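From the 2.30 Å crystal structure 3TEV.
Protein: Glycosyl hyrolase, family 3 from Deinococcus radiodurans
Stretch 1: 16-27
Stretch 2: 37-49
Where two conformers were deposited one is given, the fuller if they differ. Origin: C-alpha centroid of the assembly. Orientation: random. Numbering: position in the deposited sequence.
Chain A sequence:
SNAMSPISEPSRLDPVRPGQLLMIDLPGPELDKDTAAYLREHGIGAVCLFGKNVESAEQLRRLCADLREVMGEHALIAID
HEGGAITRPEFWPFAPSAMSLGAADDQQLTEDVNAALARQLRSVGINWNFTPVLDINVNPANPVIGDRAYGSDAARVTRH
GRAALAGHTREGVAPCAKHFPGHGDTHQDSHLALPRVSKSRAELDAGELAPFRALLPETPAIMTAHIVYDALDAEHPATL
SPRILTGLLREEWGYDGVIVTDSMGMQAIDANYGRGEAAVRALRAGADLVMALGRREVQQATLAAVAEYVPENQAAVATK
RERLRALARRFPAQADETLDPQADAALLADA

Stretch 1 16-27: VRPGQLLMIDLP
Stretch 2 (37-49) AYLREHGIGAVCL

How does the helix at the start of stretch 2 meet stretch 1? It runs through residues 37 onward with phi/psi near -60/-45, and two of its side chains reach across with their ends. Tyr38 (chi1 t, chi2 83°) and Leu39 (m, t) both leave the helix sideways, and both meet the tip of Ile24: Tyr38 CE2 lies 3.8 Å from Ile24 CD1, which sits at the edge of the tyrosine ring, and Leu39 CD2 is 3.8 Å from the same Ile24 CD1. Ala37 takes no part, the CA-to-CB bonds of Arg40 and Glu41 point away from stretch 1, and the polar contact at this end of the helix is made by a backbone carbonyl, Glu41 O.

What receives Arg17 where the helix runs out? The arginine, extended at chi2 with rotamers m, t, p and chi4 -171°, donates from NH2 to Glu41 O at 2.7 Å, the carbonyl lying near the guanidinium plane. One face of the guanidinium covers His42 C and Gly43 N. Gly43 leaves the helix at phi/psi 61/38, a Schellman motif closed by Ile44 N to Leu39 O at 3.1 Å and Gly43 N to Arg40 O at 3.2 Å. Glycine suits the positive phi, and a CB here would stand 2.9 Å from Arg17 NH1, a clash.

How closely does the turn pack against the 3-10 segment 18-21? Gly19 (-64/-21) approaches so closely that a CB would fall 2.2 Å from His42 O; without one, Gly19 CA makes a CA-H...O contact of 3.5 Å with His42 O, and Ile44 CA makes another, 3.5 Å from Gly19 O. Water 1 accepts from Gly19 N and donates to His42 O, both at 2.8 Å. Water 2 likewise accepts from Gln20 NE2 (Gln20 m, t, chi3 -28°) at 3.0 Å and donates to Gly43 O at 2.9 Å. Ile44 (-62/133; m, m) directs its CB away from stretch 1, yet its CG2 reaches Ile24 CG1 at 3.9 Å. Gly45 follows at -109/-4, where a CB would have room.

What joins the strands once stretch 2 extends at Ala46? Strands 46-49 and 22-24 run parallel, their directions 32° apart, with Ile24 (-118/166) opposite Val47 (-137/146) at a CA-CA distance of 4.8 Å. Ile24 N donates to Ala46 O at 3.1 Å, and Cys48 N to Ile24 O at 3.0 Å. Ala46 (-145/139) and selenomethionine Met23 (-119/123; t, t, chi3 -97°) share a face, Ala46 CB 3.8 Å from Met23 CB. Met23 SE lies 3.9 Å from Cys48 CB. Ile24 (p, t) and Val47 (t) share another face, Ile24 CG1 meeting Val47 CG2 at 3.9 Å. Buried Leu26 (m, t) continues the apolar packing, its CD1 3.4 Å from Val47 CG1 and 3.9 Å from Leu49 CD2. Water 3 accepts from Leu26 N at 2.8 Å and lies 2.7 Å from Cys48 O. Together the stretches bury 797 Å², both sides summed.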

# COMPACT_ATOMS: atom_id res chain seq x y z
N VAL A 16 8.68 0.32 -20.21
CA VAL A 16 7.70 0.15 -19.15
C VAL A 16 6.32 -0.09 -19.76
O VAL A 16 5.93 0.62 -20.67
CB VAL A 16 7.64 1.37 -18.23
CG1 VAL A 16 6.57 1.19 -17.13
CG2 VAL A 16 9.02 1.62 -17.60
N ARG A 17 5.61 -1.08 -19.27
CA ARG A 17 4.24 -1.31 -19.71
C ARG A 17 3.26 -0.81 -18.66
O ARG A 17 3.57 -0.82 -17.48
CB ARG A 17 4.02 -2.78 -19.97
CG ARG A 17 4.99 -3.33 -21.00
CD ARG A 17 4.79 -4.80 -21.16
NE ARG A 17 3.49 -5.06 -21.78
CZ ARG A 17 2.93 -6.26 -21.89
NH1 ARG A 17 3.57 -7.33 -21.40
NH2 ARG A 17 1.74 -6.36 -22.50
N PRO A 18 2.06 -0.38 -19.09
CA PRO A 18 1.09 0.14 -18.13
C PRO A 18 0.76 -0.87 -17.04
O PRO A 18 0.60 -0.48 -15.90
CB PRO A 18 -0.16 0.45 -18.97
CG PRO A 18 0.11 -0.14 -20.34
CD PRO A 18 1.59 -0.29 -20.49
N GLY A 19 0.69 -2.16 -17.37
CA GLY A 19 0.38 -3.18 -16.35
C GLY A 19 1.42 -3.31 -15.25
O GLY A 19 1.12 -3.82 -14.17
N GLN A 20 2.64 -2.86 -15.50
CA GLN A 20 3.72 -2.95 -14.52
C GLN A 20 3.59 -1.90 -13.40
O GLN A 20 4.36 -1.91 -12.43
CB GLN A 20 5.07 -2.84 -15.23
CG GLN A 20 5.31 -4.04 -16.19
CD GLN A 20 6.53 -3.89 -17.09
OE1 GLN A 20 6.94 -2.76 -17.44
NE2 GLN A 20 7.10 -5.04 -17.50
N LEU A 21 2.60 -1.02 -13.54
CA LEU A 21 2.36 0.04 -12.54
C LEU A 21 1.06 -0.19 -11.76
O LEU A 21 0.64 0.68 -11.01
CB LEU A 21 2.37 1.42 -13.20
CG LEU A 21 3.60 1.76 -14.05
CD1 LEU A 21 3.37 3.04 -14.91
CD2 LEU A 21 4.87 1.87 -13.19
N LEU A 22 0.44 -1.35 -11.96
CA LEU A 22 -0.83 -1.64 -11.29
C LEU A 22 -0.75 -2.84 -10.37
O LEU A 22 -0.01 -3.81 -10.64
CB LEU A 22 -1.96 -1.90 -12.29
CG LEU A 22 -2.28 -0.93 -13.42
CD1 LEU A 22 -3.58 -1.43 -14.11
CD2 LEU A 22 -2.47 0.50 -12.91
N MSE A 23 -1.54 -2.80 -9.31
CA MSE A 23 -1.72 -3.93 -8.43
C MSE A 23 -3.21 -4.25 -8.51
O MSE A 23 -4.07 -3.38 -8.23
CB MSE A 23 -1.32 -3.59 -6.99
CG MSE A 23 -1.58 -4.71 -5.97
SE MSE A 23 -0.88 -4.28 -4.19
CE MSE A 23 0.82 -5.21 -4.23
N ILE A 24 -3.53 -5.48 -8.89
CA ILE A 24 -4.91 -5.86 -9.10
C ILE A 24 -5.33 -6.98 -8.15
O ILE A 24 -4.47 -7.63 -7.54
CB ILE A 24 -5.13 -6.35 -10.53
CG1 ILE A 24 -4.34 -7.63 -10.78
CG2 ILE A 24 -4.77 -5.26 -11.54
CD1 ILE A 24 -4.76 -8.36 -12.08
N ASP A 25 -6.63 -7.20 -8.05
CA ASP A 25 -7.15 -8.34 -7.30
C ASP A 25 -7.57 -9.45 -8.24
O ASP A 25 -7.75 -9.24 -9.44
CB ASP A 25 -8.28 -7.92 -6.33
CG ASP A 25 -9.48 -7.25 -7.03
OD1 ASP A 25 -9.33 -6.59 -8.08
OD2 ASP A 25 -10.60 -7.38 -6.50
N LEU A 26 -7.72 -10.64 -7.66
CA LEU A 26 -8.06 -11.86 -8.39
C LEU A 26 -9.40 -12.39 -7.90
O LEU A 26 -9.79 -12.14 -6.77
CB LEU A 26 -6.97 -12.91 -8.15
CG LEU A 26 -5.55 -12.42 -8.45
CD1 LEU A 26 -4.52 -13.38 -7.88
CD2 LEU A 26 -5.36 -12.18 -9.96
N PRO A 27 -10.12 -13.13 -8.77
CA PRO A 27 -11.49 -13.55 -8.43
C PRO A 27 -11.62 -14.60 -7.31
O PRO A 27 -12.56 -14.52 -6.51
CB PRO A 27 -12.05 -14.09 -9.75
CG PRO A 27 -10.87 -14.32 -10.64
CD PRO A 27 -9.77 -13.41 -10.18
N ALA A 37 -3.85 -15.98 -18.47
CA ALA A 37 -3.66 -15.39 -19.79
C ALA A 37 -3.67 -13.86 -19.67
O ALA A 37 -2.86 -13.17 -20.27
CB ALA A 37 -4.78 -15.87 -20.77
N TYR A 38 -4.57 -13.35 -18.84
CA TYR A 38 -4.71 -11.92 -18.62
C TYR A 38 -3.49 -11.28 -17.91
O TYR A 38 -2.99 -10.25 -18.36
CB TYR A 38 -6.00 -11.71 -17.84
CG TYR A 38 -6.26 -10.33 -17.35
CD1 TYR A 38 -6.84 -9.37 -18.19
CD2 TYR A 38 -5.98 -9.98 -16.02
CE1 TYR A 38 -7.10 -8.10 -17.74
CE2 TYR A 38 -6.25 -8.69 -15.56
CZ TYR A 38 -6.82 -7.77 -16.43
OH TYR A 38 -7.10 -6.51 -15.98
N LEU A 39 -3.01 -11.88 -16.82
CA LEU A 39 -1.78 -11.40 -16.19
C LEU A 39 -0.61 -11.34 -17.17
O LEU A 39 0.15 -10.36 -17.22
CB LEU A 39 -1.40 -12.29 -15.01
CG LEU A 39 -2.33 -12.26 -13.79
CD1 LEU A 39 -2.11 -13.48 -12.88
CD2 LEU A 39 -2.21 -10.95 -13.02
N ARG A 40 -0.47 -12.40 -17.96
CA ARG A 40 0.64 -12.52 -18.88
C ARG A 40 0.48 -11.49 -20.00
O ARG A 40 1.42 -10.75 -20.32
CB ARG A 40 0.65 -13.94 -19.41
CG ARG A 40 2.00 -14.46 -19.74
CD ARG A 40 1.93 -15.90 -20.29
NE ARG A 40 2.02 -16.96 -19.26
CZ ARG A 40 3.15 -17.28 -18.63
NH1 ARG A 40 4.28 -16.60 -18.87
NH2 ARG A 40 3.16 -18.26 -17.74
N GLU A 41 -0.71 -11.40 -20.57
CA GLU A 41 -1.03 -10.44 -21.63
C GLU A 41 -0.63 -8.99 -21.32
O GLU A 41 -0.08 -8.32 -22.18
CB GLU A 41 -2.53 -10.51 -21.95
CG GLU A 41 -3.00 -9.59 -23.04
CD GLU A 41 -4.40 -9.93 -23.54
OE1 GLU A 41 -5.27 -10.34 -22.72
OE2 GLU A 41 -4.63 -9.79 -24.77
N HIS A 42 -0.88 -8.53 -20.10
CA HIS A 42 -0.63 -7.14 -19.74
C HIS A 42 0.65 -6.96 -18.93
O HIS A 42 0.99 -5.83 -18.58
CB HIS A 42 -1.84 -6.56 -18.97
CG HIS A 42 -3.11 -6.59 -19.77
ND1 HIS A 42 -3.29 -5.82 -20.90
CD2 HIS A 42 -4.22 -7.35 -19.65
CE1 HIS A 42 -4.48 -6.08 -21.42
NE2 HIS A 42 -5.06 -7.00 -20.69
N GLY A 43 1.35 -8.05 -18.63
CA GLY A 43 2.57 -8.01 -17.82
C GLY A 43 2.31 -7.47 -16.42
O GLY A 43 3.13 -6.73 -15.86
N ILE A 44 1.17 -7.81 -15.83
CA ILE A 44 0.81 -7.25 -14.54
C ILE A 44 1.89 -7.71 -13.53
O ILE A 44 2.26 -8.86 -13.50
CB ILE A 44 -0.58 -7.76 -14.10
CG1 ILE A 44 -1.67 -7.37 -15.12
CG2 ILE A 44 -0.89 -7.35 -12.65
CD1 ILE A 44 -2.16 -5.99 -15.01
N GLY A 45 2.41 -6.81 -12.72
CA GLY A 45 3.51 -7.18 -11.84
C GLY A 45 3.13 -7.26 -10.37
O GLY A 45 3.95 -7.64 -9.54
N ALA A 46 1.89 -6.92 -10.03
CA ALA A 46 1.51 -6.90 -8.62
C ALA A 46 0.06 -7.33 -8.43
O ALA A 46 -0.81 -6.94 -9.20
CB ALA A 46 1.78 -5.53 -8.01
N VAL A 47 -0.18 -8.13 -7.39
CA VAL A 47 -1.52 -8.57 -7.03
C VAL A 47 -1.70 -8.50 -5.52
O VAL A 47 -0.75 -8.73 -4.77
CB VAL A 47 -1.79 -10.03 -7.44
CG1 VAL A 47 -2.97 -10.56 -6.67
CG2 VAL A 47 -2.03 -10.13 -8.94
N CYS A 48 -2.91 -8.17 -5.07
CA CYS A 48 -3.21 -8.17 -3.64
C CYS A 48 -4.25 -9.23 -3.41
O CYS A 48 -5.21 -9.33 -4.17
CB CYS A 48 -3.69 -6.80 -3.14
SG CYS A 48 -3.85 -6.79 -1.29
N LEU A 49 -4.04 -10.05 -2.39
CA LEU A 49 -4.97 -11.13 -2.04
C LEU A 49 -5.85 -10.74 -0.87
O LEU A 49 -5.42 -10.02 0.03
CB LEU A 49 -4.21 -12.40 -1.70
CG LEU A 49 -3.28 -12.94 -2.78
CD1 LEU A 49 -2.51 -14.12 -2.25
CD2 LEU A 49 -4.04 -13.33 -4.06
O HOH W 1 0.58 -3.38 -19.86
O HOH W 2 5.77 -7.57 -16.58
O HOH W 3 -7.43 -10.73 -4.83